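Local structure of dehydroascorbate reductase (Chlamydomonas reinhardtii, 5XFT) at residues Y135-Q138 with H139-Q142. The protein probably catalyses the glutathione-dependent reduction of dehydroascorbate to ascorbate, as a member of the DHAR family of the glutathione S-transferase superfamily. Numbering follows the deposited sequence.
Sequences YLRQ and HEAQ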
ATOM      1  N   TYR A 135       3.826 -17.174  -7.587  1.00 38.03           N
ATOM      2  CA  TYR A 135       4.996 -16.392  -7.965  1.00 32.44           C
ATOM      3  C   TYR A 135       6.031 -16.386  -6.846  1.00 33.10           C
ATOM      4  O   TYR A 135       7.207 -16.693  -7.073  1.00 35.76           O
ATOM      5  CB  TYR A 135       4.596 -14.963  -8.335  1.00 27.17           C
ATOM      6  CG  TYR A 135       5.727 -14.204  -9.000  1.00 24.62           C
ATOM      7  CD1 TYR A 135       6.701 -13.561  -8.243  1.00 28.31           C
ATOM      8  CD2 TYR A 135       5.831 -14.146 -10.382  1.00 24.49           C
ATOM      9  CE1 TYR A 135       7.743 -12.878  -8.845  1.00 25.06           C
ATOM     10  CE2 TYR A 135       6.868 -13.459 -10.992  1.00 24.07           C
ATOM     11  CZ  TYR A 135       7.821 -12.828 -10.219  1.00 16.43           C
ATOM     12  OH  TYR A 135       8.856 -12.144 -10.814  1.00 13.14           O
ATOM     13  N   LEU A 136       5.607 -16.055  -5.625  1.00 29.02           N
ATOM     14  CA  LEU A 136       6.553 -16.026  -4.514  1.00 32.90           C
ATOM     15  C   LEU A 136       7.178 -17.396  -4.271  1.00 37.17           C
ATOM     16  O   LEU A 136       8.325 -17.482  -3.815  1.00 32.67           O
ATOM     17  CB  LEU A 136       5.864 -15.514  -3.250  1.00 27.51           C
ATOM     18  CG  LEU A 136       5.471 -14.036  -3.253  1.00 32.80           C
ATOM     19  CD1 LEU A 136       4.794 -13.651  -1.942  1.00 38.31           C
ATOM     20  CD2 LEU A 136       6.687 -13.157  -3.499  1.00 34.84           C
ATOM     21  N   ARG A 137       6.453 -18.477  -4.578  1.00 39.42           N
ATOM     22  CA  ARG A 137       7.024 -19.807  -4.395  1.00 43.65           C
ATOM     23  C   ARG A 137       8.099 -20.102  -5.436  1.00 39.87           C
ATOM     24  O   ARG A 137       9.177 -20.597  -5.098  1.00 47.01           O
ATOM     25  CB  ARG A 137       5.931 -20.878  -4.442  1.00 46.45           C
ATOM     26  CG  ARG A 137       6.430 -22.274  -4.066  1.00 45.74           C
ATOM     27  CD  ARG A 137       5.303 -23.290  -3.955  1.00 48.33           C
ATOM     28  NE  ARG A 137       4.337 -22.931  -2.920  1.00 50.91           N
ATOM     29  CZ  ARG A 137       3.118 -22.463  -3.166  1.00 47.33           C
ATOM     30  NH1 ARG A 137       2.701 -22.313  -4.419  1.00 46.11           N
ATOM     31  NH2 ARG A 137       2.312 -22.151  -2.157  1.00 41.69           N
ATOM     32  N   GLN A 138       7.823 -19.811  -6.709  1.00 30.56           N
ATOM     33  CA  GLN A 138       8.803 -20.100  -7.751  1.00 34.59           C
ATOM     34  C   GLN A 138      10.065 -19.259  -7.624  1.00 39.65           C
ATOM     35  O   GLN A 138      11.088 -19.611  -8.220  1.00 45.42           O
ATOM     36  CB  GLN A 138       8.196 -19.893  -9.135  1.00 32.54           C
ATOM     37  CG  GLN A 138       7.293 -21.016  -9.566  1.00 36.53           C
ATOM     38  CD  GLN A 138       7.225 -21.144 -11.062  1.00 39.67           C
ATOM     39  OE1 GLN A 138       6.905 -20.187 -11.766  1.00 36.92           O
ATOM     40  NE2 GLN A 138       7.539 -22.333 -11.566  1.00 43.51           N
ATOM     41  N   HIS A 139      10.018 -18.164  -6.865  1.00 36.56           N
ATOM     42  CA  HIS A 139      11.156 -17.274  -6.693  1.00 24.27           C
ATOM     43  C   HIS A 139      11.703 -17.299  -5.270  1.00 27.49           C
ATOM     44  O   HIS A 139      12.508 -16.438  -4.907  1.00 33.00           O
ATOM     45  CB  HIS A 139      10.776 -15.842  -7.082  1.00 18.77           C
ATOM     46  CG  HIS A 139      10.465 -15.667  -8.536  1.00 17.57           C
ATOM     47  ND1 HIS A 139       9.288 -16.102  -9.107  1.00 18.36           N
ATOM     48  CD2 HIS A 139      11.189 -15.115  -9.541  1.00 22.24           C
ATOM     49  CE1 HIS A 139       9.294 -15.815 -10.397  1.00 26.01           C
ATOM     50  NE2 HIS A 139      10.438 -15.219 -10.687  1.00 31.38           N
ATOM     51  N   GLU A 140      11.292 -18.276  -4.455  1.00 31.38           N
ATOM     52  CA  GLU A 140      11.634 -18.241  -3.037  1.00 37.08           C
ATOM     53  C   GLU A 140      13.120 -18.440  -2.770  1.00 46.97           C
ATOM     54  O   GLU A 140      13.574 -18.142  -1.659  1.00 44.90           O
ATOM     55  CB  GLU A 140      10.824 -19.285  -2.267  1.00 31.01           C
ATOM     56  CG  GLU A 140      11.158 -20.722  -2.574  1.00 42.25           C
ATOM     57  CD  GLU A 140      10.350 -21.689  -1.723  1.00 57.16           C
ATOM     58  OE1 GLU A 140      10.618 -21.791  -0.506  1.00 59.11           O
ATOM     59  OE2 GLU A 140       9.437 -22.344  -2.267  1.00 65.11           O
ATOM     60  N   ALA A 141      13.888 -18.929  -3.745  1.00 52.63           N
ATOM     61  CA  ALA A 141      15.335 -18.969  -3.570  1.00 53.34           C
ATOM     62  C   ALA A 141      15.920 -17.565  -3.527  1.00 57.09           C
ATOM     63  O   ALA A 141      16.922 -17.332  -2.843  1.00 59.50           O
ATOM     64  CB  ALA A 141      15.982 -19.780  -4.691  1.00 58.64           C
ATOM     65  N   GLN A 142      15.306 -16.621  -4.241  1.00 55.23           N
ATOM     66  CA  GLN A 142      15.789 -15.249  -4.220  1.00 43.59           C
ATOM     67  C   GLN A 142      15.427 -14.550  -2.915  1.00 42.08           C
ATOM     68  O   GLN A 142      16.111 -13.605  -2.510  1.00 40.03           O
ATOM     69  CB  GLN A 142      15.224 -14.497  -5.422  1.00 39.08           C
ATOM     70  CG  GLN A 142      15.245 -15.319  -6.705  1.00 41.44           C
ATOM     71  CD  GLN A 142      14.844 -14.520  -7.929  1.00 42.05           C
ATOM     72  OE1 GLN A 142      14.080 -13.561  -7.831  1.00 47.70           O
ATOM     73  NE2 GLN A 142      15.384 -14.896  -9.091  1.00 36.73           N
TER
HETATM   74  O   HOH W   1      13.258 -19.950  -6.489  1.00 45.86           O
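The carbonyl oxygen Tyr-135 O takes two N-H groups of His-139: the ring nitrogen ND1 lies 3.0 Å from it with an N-H...O angle of 152°, while the backbone N, at 3.2 Å and 132°, gives a weak bond. Since a carbonyl oxygen can only accept, ND1 must carry the hydrogen; its N-H points outward, nearly in the plane of the ring. With CG of Tyr-135 anti to its own backbone N (chi1 -168°), the phenol is brought over one face of this imidazole in an offset stack, ring centroids 3.9 Å apart and planes nearly parallel; His-139 CE1 lies over the phenol near CZ. The contact closes helix 118-138 of the all-helical C-terminal domain of the GST fold, His-139 being the first residue to leave helical backbone angles. Replacing Tyr-135 by an alanine would remove the phenol, and the imidazole would probably lose its stacking partner on one face. Beyond the histidine, Glu-140 N bonds to Arg-137 O at 3.2 Å, approaching from above the carbonyl plane. A water spans the turn, donating to Gln-138 O and accepting from Ala-141 N. The guanidinium of Arg-137 pairs instead with Asp-133; its NE stays 5.2 Å from Glu-140 OE2.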